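Local coordinates for immunomodulatory active chitinase (PDB 6G9C), which probably hydrolyses chitin as a family 18 glycosyl hydrolase and displays immunomodulatory properties in inflammatory lung disease, at residues A[324-327]-A[332-335]; A[312-317]-A[342-347]; A[231-236]-A[275-280]. All coordinates share one frame; numbering follows the deposited sequence.

Contact 1 of 3, residues A[324-327]-A[332-335]; sequences RVWD and TPYL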
ATOM      1  N   ARG A 324      40.008 -18.166  -7.324  1.00 34.67           N
ATOM      2  CA  ARG A 324      39.228 -17.438  -8.312  1.00 32.38           C
ATOM      3  C   ARG A 324      40.079 -17.206  -9.554  1.00 34.60           C
ATOM      4  O   ARG A 324      41.257 -16.849  -9.451  1.00 35.77           O
ATOM      5  CB  ARG A 324      38.759 -16.104  -7.723  1.00 34.37           C
ATOM      6  CG  ARG A 324      38.108 -15.152  -8.710  1.00 33.42           C
ATOM      7  CD  ARG A 324      37.705 -13.871  -8.011  1.00 32.26           C
ATOM      8  NE  ARG A 324      36.963 -12.950  -8.864  1.00 29.72           N
ATOM      9  CZ  ARG A 324      37.542 -12.083  -9.693  1.00 34.26           C
ATOM     10  NH1 ARG A 324      38.869 -12.044  -9.791  1.00 32.61           N
ATOM     11  NH2 ARG A 324      36.796 -11.258 -10.420  1.00 31.15           N
ATOM     12  N   VAL A 325      39.488 -17.423 -10.725  1.00 31.61           N
ATOM     13  CA  VAL A 325      40.115 -17.112 -12.002  1.00 32.66           C
ATOM     14  C   VAL A 325      39.205 -16.162 -12.766  1.00 33.97           C
ATOM     15  O   VAL A 325      37.997 -16.400 -12.867  1.00 35.95           O
ATOM     16  CB  VAL A 325      40.394 -18.375 -12.839  1.00 33.75           C
ATOM     17  CG1 VAL A 325      41.002 -17.981 -14.188  1.00 35.85           C
ATOM     18  CG2 VAL A 325      41.307 -19.335 -12.090  1.00 34.65           C
ATOM     19  N   TRP A 326      39.782 -15.092 -13.306  1.00 34.82           N
ATOM     20  CA  TRP A 326      39.042 -14.148 -14.136  1.00 38.23           C
ATOM     21  C   TRP A 326      39.210 -14.545 -15.600  1.00 37.74           C
ATOM     22  O   TRP A 326      40.341 -14.660 -16.085  1.00 33.88           O
ATOM     23  CB  TRP A 326      39.544 -12.718 -13.908  1.00 37.08           C
ATOM     24  CG  TRP A 326      38.897 -11.681 -14.802  1.00 32.64           C
ATOM     25  CD1 TRP A 326      39.484 -10.995 -15.834  1.00 36.63           C
ATOM     26  CD2 TRP A 326      37.553 -11.203 -14.720  1.00 31.12           C
ATOM     27  NE1 TRP A 326      38.571 -10.133 -16.408  1.00 32.75           N
ATOM     28  CE2 TRP A 326      37.384 -10.242 -15.738  1.00 31.79           C
ATOM     29  CE3 TRP A 326      36.467 -11.509 -13.893  1.00 33.64           C
ATOM     30  CZ2 TRP A 326      36.171  -9.583 -15.947  1.00 42.71           C
ATOM     31  CZ3 TRP A 326      35.266 -10.851 -14.100  1.00 38.18           C
ATOM     32  CH2 TRP A 326      35.130  -9.896 -15.118  1.00 45.45           C
ATOM     33  N   ASP A 327      38.100 -14.764 -16.299  1.00 37.87           N
ATOM     34  CA  ASP A 327      38.132 -15.040 -17.737  1.00 37.40           C
ATOM     35  C   ASP A 327      37.806 -13.745 -18.470  1.00 33.01           C
ATOM     36  O   ASP A 327      36.640 -13.370 -18.585  1.00 33.36           O
ATOM     37  CB  ASP A 327      37.146 -16.139 -18.118  1.00 35.77           C
ATOM     38  CG  ASP A 327      37.240 -16.504 -19.587  1.00 38.15           C
ATOM     39  OD1 ASP A 327      38.299 -17.043 -19.984  1.00 37.20           O
ATOM     40  OD2 ASP A 327      36.272 -16.238 -20.339  1.00 36.45           O
ATOM     41  N   THR A 332      33.761 -13.010 -17.063  1.00 29.76           N
ATOM     42  CA  THR A 332      33.159 -13.705 -15.930  1.00 30.35           C
ATOM     43  C   THR A 332      34.252 -14.407 -15.133  1.00 31.85           C
ATOM     44  O   THR A 332      35.315 -14.730 -15.679  1.00 31.95           O
ATOM     45  CB  THR A 332      32.111 -14.752 -16.349  1.00 34.21           C
ATOM     46  OG1 THR A 332      32.746 -15.807 -17.087  1.00 35.93           O
ATOM     47  CG2 THR A 332      30.978 -14.119 -17.192  1.00 36.60           C
ATOM     48  N   PRO A 333      34.013 -14.653 -13.841  1.00 29.90           N
ATOM     49  CA  PRO A 333      34.960 -15.436 -13.045  1.00 33.22           C
ATOM     50  C   PRO A 333      34.538 -16.886 -12.924  1.00 31.25           C
ATOM     51  O   PRO A 333      33.365 -17.221 -13.125  1.00 29.59           O
ATOM     52  CB  PRO A 333      34.905 -14.744 -11.683  1.00 30.86           C
ATOM     53  CG  PRO A 333      33.457 -14.373 -11.587  1.00 31.25           C
ATOM     54  CD  PRO A 333      33.030 -13.970 -12.980  1.00 29.16           C
ATOM     55  N   TYR A 334      35.488 -17.760 -12.610  1.00 28.19           N
ATOM     56  CA  TYR A 334      35.130 -19.086 -12.160  1.00 27.31           C
ATOM     57  C   TYR A 334      35.921 -19.407 -10.901  1.00 32.87           C
ATOM     58  O   TYR A 334      36.909 -18.741 -10.574  1.00 33.52           O
ATOM     59  CB  TYR A 334      35.314 -20.145 -13.260  1.00 28.77           C
ATOM     60  CG  TYR A 334      36.716 -20.415 -13.772  1.00 31.04           C
ATOM     61  CD1 TYR A 334      37.505 -21.411 -13.205  1.00 28.39           C
ATOM     62  CD2 TYR A 334      37.213 -19.733 -14.878  1.00 30.27           C
ATOM     63  CE1 TYR A 334      38.771 -21.698 -13.707  1.00 29.72           C
ATOM     64  CE2 TYR A 334      38.469 -20.025 -15.399  1.00 28.02           C
ATOM     65  CZ  TYR A 334      39.245 -21.000 -14.798  1.00 30.79           C
ATOM     66  OH  TYR A 334      40.490 -21.272 -15.296  1.00 35.75           O
ATOM     67  N   LEU A 335      35.428 -20.401 -10.169  1.00 30.96           N
ATOM     68  CA  LEU A 335      35.947 -20.760  -8.857  1.00 29.52           C
ATOM     69  C   LEU A 335      36.346 -22.225  -8.871  1.00 32.59           C
ATOM     70  O   LEU A 335      35.596 -23.071  -9.377  1.00 35.85           O
ATOM     71  CB  LEU A 335      34.892 -20.511  -7.773  1.00 29.62           C
ATOM     72  CG  LEU A 335      35.424 -20.530  -6.344  1.00 35.96           C
ATOM     73  CD1 LEU A 335      36.017 -19.173  -6.041  1.00 38.77           C
ATOM     74  CD2 LEU A 335      34.334 -20.863  -5.349  1.00 40.71           C
TER
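Val325 and Tyr334 form a hydrogen-bonded antiparallel pair in the beta hairpin of strands 323-327 and 332-337. Two bonds tie their backbones: Val325 N to Tyr334 O (2.9 Å, 172° at the hydrogen) and Tyr334 N back to Val325 O. Starting from CB, the Tyr334 side chain turns CG into the position between backbone N and carbonyl carbon (chi1 65°), which lays the ring alongside the valine. CD2 passes Val325 CB, and Tyr334 CE2 then reaches Val325 CG1 at 3.5 Å. Tyr334 CZ lies 3.5 Å from Val325 CB, and OH ends beside CG1. Val325 CB thus sits over one ring face, a CH-pi contact displaced toward the rim, while the same ring also stacks with Trp341. A branched valine suits this place because its methyls spread over the flat ring. The other face carries Trp326, whose CZ3 lies 4.0 Å from Pro333 CD; proline fits because a non-hydrogen-bonded position asks for no N-H toward strand 323-327. Asp327 bonds Ser330 in the turn through OD2. Backbone bonds and apolar contact thus hold the hairpin together, while Arg324, bridged to Asp346, and Asp327 OD1, bridged to Arg239, reach out to neighbouring parts of the fold.

Contact 2 of 3, residues A[312-317]-A[342-347]; sequences YEVCQK and FSYDDV
The Tyr344 ring carries Val314 CG1 over one face, 3.5 Å above its plane and displaced toward the rim, while at its edge, in plane, lies the carbonyl O of Phe342. The Lys317 chain crosses the Phe342 side chain at about a right angle. These contacts seat helix 311-319 on the strand 340-343 and the turn after it, within the alpha-plus-beta insertion that chitinases of this family carry between the last two strands of their TIM barrel. Val314 CG1 stands anti to its own nitrogen (chi1 168°) and comes to 3.5 Å from Tyr344 CE2, a CH-pi contact; Val314 CG2 stands farther off, 4.1 Å from Tyr344 CG at the base of the ring. Beta-branched valine offers both methyls to one ring without a long chain. No hydrogen bond crosses the contact, as befits a seam of apolar surfaces, and the helix is held additionally by the Cys315-Cys380 disulfide. Past the tyrosine, Asp346 is the N-cap of helix 347-360, its side chain accepting from a backbone N there. Lysine serves beside Phe342 through its methylene groups: Lys317 CE lies 4.1 Å from Phe342 CZ, and the bend about CD-CE (chi4 -53°) leads NZ to Gln337 OE1.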
ATOM      1  N   TYR A 312      26.783 -15.544  -2.294  1.00 27.76           N
ATOM      2  CA  TYR A 312      27.304 -15.471  -0.931  1.00 28.82           C
ATOM      3  C   TYR A 312      27.983 -16.779  -0.518  1.00 29.63           C
ATOM      4  O   TYR A 312      28.896 -16.767   0.316  1.00 30.30           O
ATOM      5  CB  TYR A 312      26.194 -15.060   0.049  1.00 32.89           C
ATOM      6  CG  TYR A 312      25.020 -16.008   0.225  1.00 31.56           C
ATOM      7  CD1 TYR A 312      25.107 -17.115   1.075  1.00 31.11           C
ATOM      8  CD2 TYR A 312      23.797 -15.765  -0.413  1.00 31.11           C
ATOM      9  CE1 TYR A 312      24.017 -17.966   1.264  1.00 35.20           C
ATOM     10  CE2 TYR A 312      22.709 -16.612  -0.228  1.00 29.15           C
ATOM     11  CZ  TYR A 312      22.822 -17.708   0.609  1.00 32.82           C
ATOM     12  OH  TYR A 312      21.737 -18.555   0.793  1.00 29.19           O
ATOM     13  N   GLU A 313      27.572 -17.906  -1.101  1.00 29.52           N
ATOM     14  CA  GLU A 313      28.260 -19.167  -0.840  1.00 30.06           C
ATOM     15  C   GLU A 313      29.631 -19.190  -1.507  1.00 34.70           C
ATOM     16  O   GLU A 313      30.581 -19.769  -0.966  1.00 34.73           O
ATOM     17  CB  GLU A 313      27.410 -20.340  -1.330  1.00 29.80           C
ATOM     18  CG  GLU A 313      26.332 -20.792  -0.364  1.00 29.55           C
ATOM     19  CD  GLU A 313      25.376 -21.773  -1.022  1.00 35.21           C
ATOM     20  OE1 GLU A 313      25.360 -21.824  -2.269  1.00 32.68           O
ATOM     21  OE2 GLU A 313      24.653 -22.491  -0.300  1.00 36.47           O
ATOM     22  N   VAL A 314      29.747 -18.585  -2.693  1.00 32.00           N
ATOM     23  CA  VAL A 314      31.067 -18.396  -3.296  1.00 28.50           C
ATOM     24  C   VAL A 314      31.956 -17.584  -2.363  1.00 30.20           C
ATOM     25  O   VAL A 314      33.135 -17.904  -2.165  1.00 31.97           O
ATOM     26  CB  VAL A 314      30.948 -17.723  -4.678  1.00 29.74           C
ATOM     27  CG1 VAL A 314      32.339 -17.251  -5.160  1.00 28.64           C
ATOM     28  CG2 VAL A 314      30.271 -18.674  -5.693  1.00 24.66           C
ATOM     29  N   CYS A 315      31.407 -16.521  -1.770  1.00 29.52           N
ATOM     30  CA  CYS A 315      32.194 -15.732  -0.829  1.00 30.68           C
ATOM     31  C   CYS A 315      32.708 -16.594   0.316  1.00 37.10           C
ATOM     32  O   CYS A 315      33.874 -16.472   0.723  1.00 34.92           O
ATOM     33  CB  CYS A 315      31.349 -14.578  -0.297  1.00 37.29           C
ATOM     34  SG  CYS A 315      31.286 -13.172  -1.414  1.00 40.61           S
ATOM     35  N   GLN A 316      31.845 -17.462   0.855  1.00 36.67           N
ATOM     36  CA  GLN A 316      32.254 -18.375   1.920  1.00 34.26           C
ATOM     37  C   GLN A 316      33.404 -19.267   1.464  1.00 38.85           C
ATOM     38  O   GLN A 316      34.343 -19.519   2.226  1.00 43.15           O
ATOM     39  CB  GLN A 316      31.050 -19.210   2.369  1.00 35.76           C
ATOM     40  CG  GLN A 316      31.230 -20.020   3.648  1.00 53.34           C
ATOM     41  CD  GLN A 316      29.894 -20.424   4.278  1.00 63.40           C
ATOM     42  OE1 GLN A 316      29.501 -19.903   5.324  1.00 64.14           O
ATOM     43  NE2 GLN A 316      29.195 -21.356   3.637  1.00 69.15           N
ATOM     44  N   LYS A 317      33.364 -19.741   0.216  1.00 32.28           N
ATOM     45  CA  LYS A 317      34.451 -20.596  -0.266  1.00 33.28           C
ATOM     46  C   LYS A 317      35.724 -19.808  -0.552  1.00 35.11           C
ATOM     47  O   LYS A 317      36.830 -20.315  -0.322  1.00 39.84           O
ATOM     48  CB  LYS A 317      33.998 -21.364  -1.511  1.00 32.88           C
ATOM     49  CG  LYS A 317      32.941 -22.422  -1.221  1.00 37.55           C
ATOM     50  CD  LYS A 317      32.603 -23.213  -2.475  1.00 41.94           C
ATOM     51  CE  LYS A 317      31.649 -24.356  -2.162  1.00 39.32           C
ATOM     52  NZ  LYS A 317      32.179 -25.210  -1.055  1.00 35.23           N
ATOM     53  N   PHE A 342      33.121 -23.911 -10.374  1.00 27.19           N
ATOM     54  CA  PHE A 342      31.891 -23.149 -10.532  1.00 28.32           C
ATOM     55  C   PHE A 342      32.120 -21.980 -11.473  1.00 30.29           C
ATOM     56  O   PHE A 342      33.101 -21.249 -11.331  1.00 29.73           O
ATOM     57  CB  PHE A 342      31.376 -22.591  -9.200  1.00 28.87           C
ATOM     58  CG  PHE A 342      31.202 -23.611  -8.120  1.00 28.81           C
ATOM     59  CD1 PHE A 342      32.250 -23.913  -7.252  1.00 31.15           C
ATOM     60  CD2 PHE A 342      29.967 -24.212  -7.915  1.00 31.07           C
ATOM     61  CE1 PHE A 342      32.080 -24.844  -6.239  1.00 33.12           C
ATOM     62  CE2 PHE A 342      29.796 -25.141  -6.888  1.00 30.57           C
ATOM     63  CZ  PHE A 342      30.841 -25.449  -6.060  1.00 31.76           C
ATOM     64  N   SER A 343      31.199 -21.785 -12.403  1.00 27.21           N
ATOM     65  CA  SER A 343      31.109 -20.528 -13.127  1.00 27.61           C
ATOM     66  C   SER A 343      30.082 -19.649 -12.421  1.00 29.53           C
ATOM     67  O   SER A 343      28.991 -20.116 -12.092  1.00 30.45           O
ATOM     68  CB  SER A 343      30.701 -20.779 -14.578  1.00 28.72           C
ATOM     69  OG  SER A 343      30.160 -19.604 -15.158  1.00 28.33           O
ATOM     70  N   TYR A 344      30.416 -18.391 -12.173  1.00 27.06           N
ATOM     71  CA  TYR A 344      29.501 -17.558 -11.404  1.00 23.98           C
ATOM     72  C   TYR A 344      29.628 -16.120 -11.886  1.00 28.47           C
ATOM     73  O   TYR A 344      30.325 -15.837 -12.859  1.00 27.03           O
ATOM     74  CB  TYR A 344      29.766 -17.673  -9.889  1.00 27.17           C
ATOM     75  CG  TYR A 344      31.080 -17.096  -9.401  1.00 27.03           C
ATOM     76  CD1 TYR A 344      32.292 -17.742  -9.655  1.00 26.90           C
ATOM     77  CD2 TYR A 344      31.107 -15.920  -8.647  1.00 26.43           C
ATOM     78  CE1 TYR A 344      33.494 -17.221  -9.189  1.00 27.13           C
ATOM     79  CE2 TYR A 344      32.310 -15.390  -8.178  1.00 27.30           C
ATOM     80  CZ  TYR A 344      33.498 -16.038  -8.461  1.00 28.22           C
ATOM     81  OH  TYR A 344      34.689 -15.519  -7.986  1.00 25.94           O
ATOM     82  N   ASP A 345      28.907 -15.218 -11.219  1.00 25.88           N
ATOM     83  CA  ASP A 345      29.001 -13.791 -11.506  1.00 26.30           C
ATOM     84  C   ASP A 345      29.316 -13.020 -10.231  1.00 27.46           C
ATOM     85  O   ASP A 345      28.909 -13.406  -9.129  1.00 26.95           O
ATOM     86  CB  ASP A 345      27.703 -13.270 -12.156  1.00 26.56           C
ATOM     87  CG  ASP A 345      27.701 -13.480 -13.667  1.00 33.58           C
ATOM     88  OD1 ASP A 345      27.328 -14.590 -14.110  1.00 28.33           O
ATOM     89  OD2 ASP A 345      28.107 -12.549 -14.399  1.00 30.86           O
ATOM     90  N   ASP A 346      30.067 -11.935 -10.381  1.00 29.36           N
ATOM     91  CA  ASP A 346      30.519 -11.194  -9.214  1.00 29.94           C
ATOM     92  C   ASP A 346      30.482  -9.705  -9.540  1.00 25.40           C
ATOM     93  O   ASP A 346      29.916  -9.289 -10.557  1.00 28.65           O
ATOM     94  CB  ASP A 346      31.901 -11.702  -8.767  1.00 26.68           C
ATOM     95  CG  ASP A 346      33.039 -11.339  -9.740  1.00 32.54           C
ATOM     96  OD1 ASP A 346      32.786 -10.794 -10.838  1.00 32.01           O
ATOM     97  OD2 ASP A 346      34.216 -11.606  -9.380  1.00 33.53           O
ATOM     98  N   VAL A 347      31.099  -8.894  -8.674  1.00 27.18           N
ATOM     99  CA  VAL A 347      31.033  -7.448  -8.874  1.00 31.88           C
ATOM    100  C   VAL A 347      31.683  -7.060 -10.196  1.00 36.01           C
ATOM    101  O   VAL A 347      31.155  -6.226 -10.942  1.00 35.83           O
ATOM    102  CB  VAL A 347      31.665  -6.689  -7.693  1.00 38.40           C
ATOM    103  CG1 VAL A 347      31.729  -5.220  -8.032  1.00 39.47           C
ATOM    104  CG2 VAL A 347      30.840  -6.886  -6.425  1.00 36.55           C
TER

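Contact 3 of 3, residues A[231-236]-A[275-280]; sequences GINSPL and YGRGWT. With EDO (1,2-ethanediol), chain D.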
ATOM      1  N   GLY A 231      31.862 -24.988 -18.180  1.00 31.46           N
ATOM      2  CA  GLY A 231      31.525 -23.909 -19.091  1.00 29.31           C
ATOM      3  C   GLY A 231      30.940 -22.756 -18.304  1.00 29.54           C
ATOM      4  O   GLY A 231      30.806 -22.820 -17.078  1.00 32.11           O
ATOM      5  N   ILE A 232      30.585 -21.695 -19.029  1.00 30.22           N
ATOM      6  CA  ILE A 232      30.239 -20.404 -18.429  1.00 26.83           C
ATOM      7  C   ILE A 232      28.727 -20.262 -18.352  1.00 30.40           C
ATOM      8  O   ILE A 232      28.032 -20.362 -19.376  1.00 30.40           O
ATOM      9  CB  ILE A 232      30.843 -19.242 -19.232  1.00 32.15           C
ATOM     10  CG1 ILE A 232      32.350 -19.449 -19.448  1.00 35.59           C
ATOM     11  CG2 ILE A 232      30.594 -17.935 -18.506  1.00 26.55           C
ATOM     12  CD1 ILE A 232      33.142 -19.509 -18.162  1.00 41.98           C
ATOM     13  N   ASN A 233      28.216 -19.993 -17.148  1.00 29.22           N
ATOM     14  CA  ASN A 233      26.775 -19.847 -16.960  1.00 28.36           C
ATOM     15  C   ASN A 233      26.210 -18.717 -17.822  1.00 28.72           C
ATOM     16  O   ASN A 233      25.218 -18.899 -18.538  1.00 27.66           O
ATOM     17  CB  ASN A 233      26.473 -19.614 -15.476  1.00 26.37           C
ATOM     18  CG  ASN A 233      24.971 -19.513 -15.187  1.00 28.70           C
ATOM     19  OD1 ASN A 233      24.176 -20.304 -15.696  1.00 29.93           O
ATOM     20  ND2 ASN A 233      24.586 -18.537 -14.371  1.00 26.62           N
ATOM     21  N   SER A 234      26.839 -17.550 -17.796  1.00 26.10           N
ATOM     22  CA  SER A 234      26.300 -16.366 -18.472  1.00 25.69           C
ATOM     23  C   SER A 234      27.450 -15.520 -18.984  1.00 30.61           C
ATOM     24  O   SER A 234      27.802 -14.487 -18.395  1.00 31.36           O
ATOM     25  CB  SER A 234      25.391 -15.572 -17.528  1.00 29.90           C
ATOM     26  OG  SER A 234      24.752 -14.483 -18.181  1.00 31.70           O
ATOM     27  N   PRO A 235      28.088 -15.936 -20.078  1.00 27.86           N
ATOM     28  CA  PRO A 235      29.189 -15.141 -20.622  1.00 29.11           C
ATOM     29  C   PRO A 235      28.650 -13.897 -21.295  1.00 32.99           C
ATOM     30  O   PRO A 235      27.625 -13.938 -21.981  1.00 33.53           O
ATOM     31  CB  PRO A 235      29.847 -16.082 -21.638  1.00 33.80           C
ATOM     32  CG  PRO A 235      28.735 -16.996 -22.086  1.00 32.29           C
ATOM     33  CD  PRO A 235      27.780 -17.123 -20.912  1.00 25.70           C
ATOM     34  N   LEU A 236      29.347 -12.780 -21.085  1.00 27.74           N
ATOM     35  CA  LEU A 236      28.974 -11.554 -21.781  1.00 31.99           C
ATOM     36  C   LEU A 236      29.266 -11.667 -23.272  1.00 37.08           C
ATOM     37  O   LEU A 236      28.425 -11.301 -24.101  1.00 37.36           O
ATOM     38  CB  LEU A 236      29.706 -10.349 -21.179  1.00 30.17           C
ATOM     39  CG  LEU A 236      29.434  -9.006 -21.871  1.00 37.01           C
ATOM     40  CD1 LEU A 236      27.936  -8.718 -21.919  1.00 34.18           C
ATOM     41  CD2 LEU A 236      30.180  -7.876 -21.167  1.00 37.43           C
ATOM     42  N   TYR A 275      23.543 -16.274  -8.947  1.00 22.15           N
ATOM     43  CA  TYR A 275      23.959 -17.633  -8.643  1.00 23.35           C
ATOM     44  C   TYR A 275      25.004 -18.067  -9.660  1.00 25.33           C
ATOM     45  O   TYR A 275      25.237 -17.403 -10.679  1.00 28.29           O
ATOM     46  CB  TYR A 275      22.778 -18.614  -8.672  1.00 23.72           C
ATOM     47  CG  TYR A 275      22.238 -18.732 -10.083  1.00 25.03           C
ATOM     48  CD1 TYR A 275      21.398 -17.753 -10.594  1.00 25.40           C
ATOM     49  CD2 TYR A 275      22.649 -19.755 -10.925  1.00 26.07           C
ATOM     50  CE1 TYR A 275      20.928 -17.813 -11.912  1.00 23.19           C
ATOM     51  CE2 TYR A 275      22.192 -19.825 -12.242  1.00 26.35           C
ATOM     52  CZ  TYR A 275      21.342 -18.843 -12.722  1.00 26.71           C
ATOM     53  OH  TYR A 275      20.906 -18.893 -14.011  1.00 29.61           O
ATOM     54  N   GLY A 276      25.635 -19.206  -9.357  1.00 24.15           N
ATOM     55  CA  GLY A 276      26.526 -19.857 -10.292  1.00 27.86           C
ATOM     56  C   GLY A 276      26.131 -21.315 -10.468  1.00 27.24           C
ATOM     57  O   GLY A 276      25.246 -21.830  -9.776  1.00 25.97           O
ATOM     58  N   ARG A 277      26.811 -21.973 -11.407  1.00 24.41           N
ATOM     59  CA  ARG A 277      26.586 -23.386 -11.693  1.00 24.71           C
ATOM     60  C   ARG A 277      27.903 -24.127 -11.593  1.00 27.92           C
ATOM     61  O   ARG A 277      28.967 -23.569 -11.880  1.00 28.52           O
ATOM     62  CB  ARG A 277      25.982 -23.614 -13.078  1.00 25.55           C
ATOM     63  CG  ARG A 277      24.603 -23.003 -13.222  1.00 27.46           C
ATOM     64  CD  ARG A 277      23.829 -23.525 -14.427  1.00 26.50           C
ATOM     65  NE  ARG A 277      22.448 -23.059 -14.313  1.00 28.17           N
ATOM     66  CZ  ARG A 277      21.506 -23.672 -13.606  1.00 32.10           C
ATOM     67  NH1 ARG A 277      21.769 -24.822 -12.996  1.00 28.95           N
ATOM     68  NH2 ARG A 277      20.291 -23.141 -13.534  1.00 30.76           N
ATOM     69  N   GLY A 278      27.824 -25.390 -11.195  1.00 29.35           N
ATOM     70  CA  GLY A 278      29.002 -26.103 -10.748  1.00 26.82           C
ATOM     71  C   GLY A 278      29.064 -27.533 -11.236  1.00 32.24           C
ATOM     72  O   GLY A 278      28.045 -28.169 -11.518  1.00 32.24           O
ATOM     73  N   TRP A 279      30.292 -28.038 -11.288  1.00 30.95           N
ATOM     74  CA  TRP A 279      30.627 -29.403 -11.663  1.00 34.15           C
ATOM     75  C   TRP A 279      31.565 -30.017 -10.627  1.00 36.52           C
ATOM     76  O   TRP A 279      32.254 -29.313  -9.883  1.00 33.71           O
ATOM     77  CB  TRP A 279      31.340 -29.454 -13.014  1.00 28.80           C
ATOM     78  CG  TRP A 279      30.522 -29.075 -14.225  1.00 32.83           C
ATOM     79  CD1 TRP A 279      29.958 -29.927 -15.138  1.00 36.38           C
ATOM     80  CD2 TRP A 279      30.238 -27.747 -14.685  1.00 31.86           C
ATOM     81  NE1 TRP A 279      29.323 -29.207 -16.127  1.00 32.18           N
ATOM     82  CE2 TRP A 279      29.487 -27.868 -15.873  1.00 29.74           C
ATOM     83  CE3 TRP A 279      30.547 -26.468 -14.207  1.00 34.28           C
ATOM     84  CZ2 TRP A 279      29.034 -26.761 -16.583  1.00 32.67           C
ATOM     85  CZ3 TRP A 279      30.097 -25.370 -14.916  1.00 29.57           C
ATOM     86  CH2 TRP A 279      29.338 -25.529 -16.090  1.00 29.41           C
ATOM     87  N   THR A 280      31.623 -31.352 -10.621  1.00 35.77           N
ATOM     88  CA  THR A 280      32.726 -32.083 -10.004  1.00 38.62           C
ATOM     89  C   THR A 280      33.670 -32.494 -11.127  1.00 43.06           C
ATOM     90  O   THR A 280      33.255 -33.174 -12.073  1.00 45.43           O
ATOM     91  CB  THR A 280      32.230 -33.307  -9.231  1.00 37.41           C
ATOM     92  OG1 THR A 280      31.354 -32.881  -8.178  1.00 40.25           O
ATOM     93  CG2 THR A 280      33.393 -34.090  -8.648  1.00 41.53           C
TER
HETATM   94  C1  EDO D 502      16.367 -19.078 -13.348  1.00 39.17           C
HETATM   95  O1  EDO D 502      15.560 -19.511 -14.438  1.00 35.44           O
HETATM   96  C2  EDO D 502      17.780 -19.643 -13.476  1.00 33.02           C
HETATM   97  O2  EDO D 502      17.729 -21.059 -13.670  1.00 33.74           O
HETATM   98  O   HOH W   1      26.555 -16.974 -13.050  1.00 27.67           O
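Strand 268-281 begins in the TIM barrel and runs on into the insertion of the family 18 fold, and along this extension Tyr275, Arg277 and Trp279 meet Asn233 and Gly231 of the loop after strand 214-218. Asn233 is wedged between the first two. Its CG is anti to the backbone N (chi1 -177°), which carries the amide to the strand, crossing the Tyr275 side chain at about a right angle with amide and ring planes 62° apart. Asn233 ND2 approaches Tyr275 CE2 obliquely at 3.5 Å, and it donates to a water 2.8 Å away that in turn lies 2.7 Å from the backbone O of Tyr275. Asn233 OD1 lies near the plane of the Arg277 guanidinium, at its edge and 3.5 Å from Arg277 CD, but its hydrogen bond comes from the backbone N of Asp221. An amide suits this place because it can accept at one end and donate at the other. Asp221 links the two strand residues: its OD1 hydrogen-bonds Tyr275 OH and forms a salt bridge with Arg277 NE. An ethanediol, probably from the crystallisation liquor, is bonded to Asp221 OD2 and weakly to Arg277 NH2; in related chitinases this region lines the substrate cleft, so it may mark a sugar site. Farther along the strand, Trp279 NE1 bonds Glu227 O. The rim of its indole packs against the bare backbone of Gly231, whose O, buried with no polar partner, comes within 3.2 Å of Trp279 CH2.

Overall arrangement
The three contacts lie on one side of the molecule, with centres 9 to 10 Å apart, and strand 340-343 joins them. On one side it pairs with the hairpin of contact 1, where Leu335 N probably bonds to Phe342 O (2.7 Å); on the other it pairs with the strand of contact 3, Ser343 N lying 2.9 Å from Arg277 O. Ser343 OG also reaches Asn233 N at 2.8 Å, tying contact 2 to the loop 231-236. A salt bridge from Arg324 NH2 to Asp346 OD2 (2.8 Å) links contacts 1 and 2, and Thr332 OG1 packs 3.3 Å from Ile232 CG2 between contacts 1 and 3. Contact 3 alone includes the ethanediol pocket, whereas contacts 1 and 2 lie within the insertion beside it.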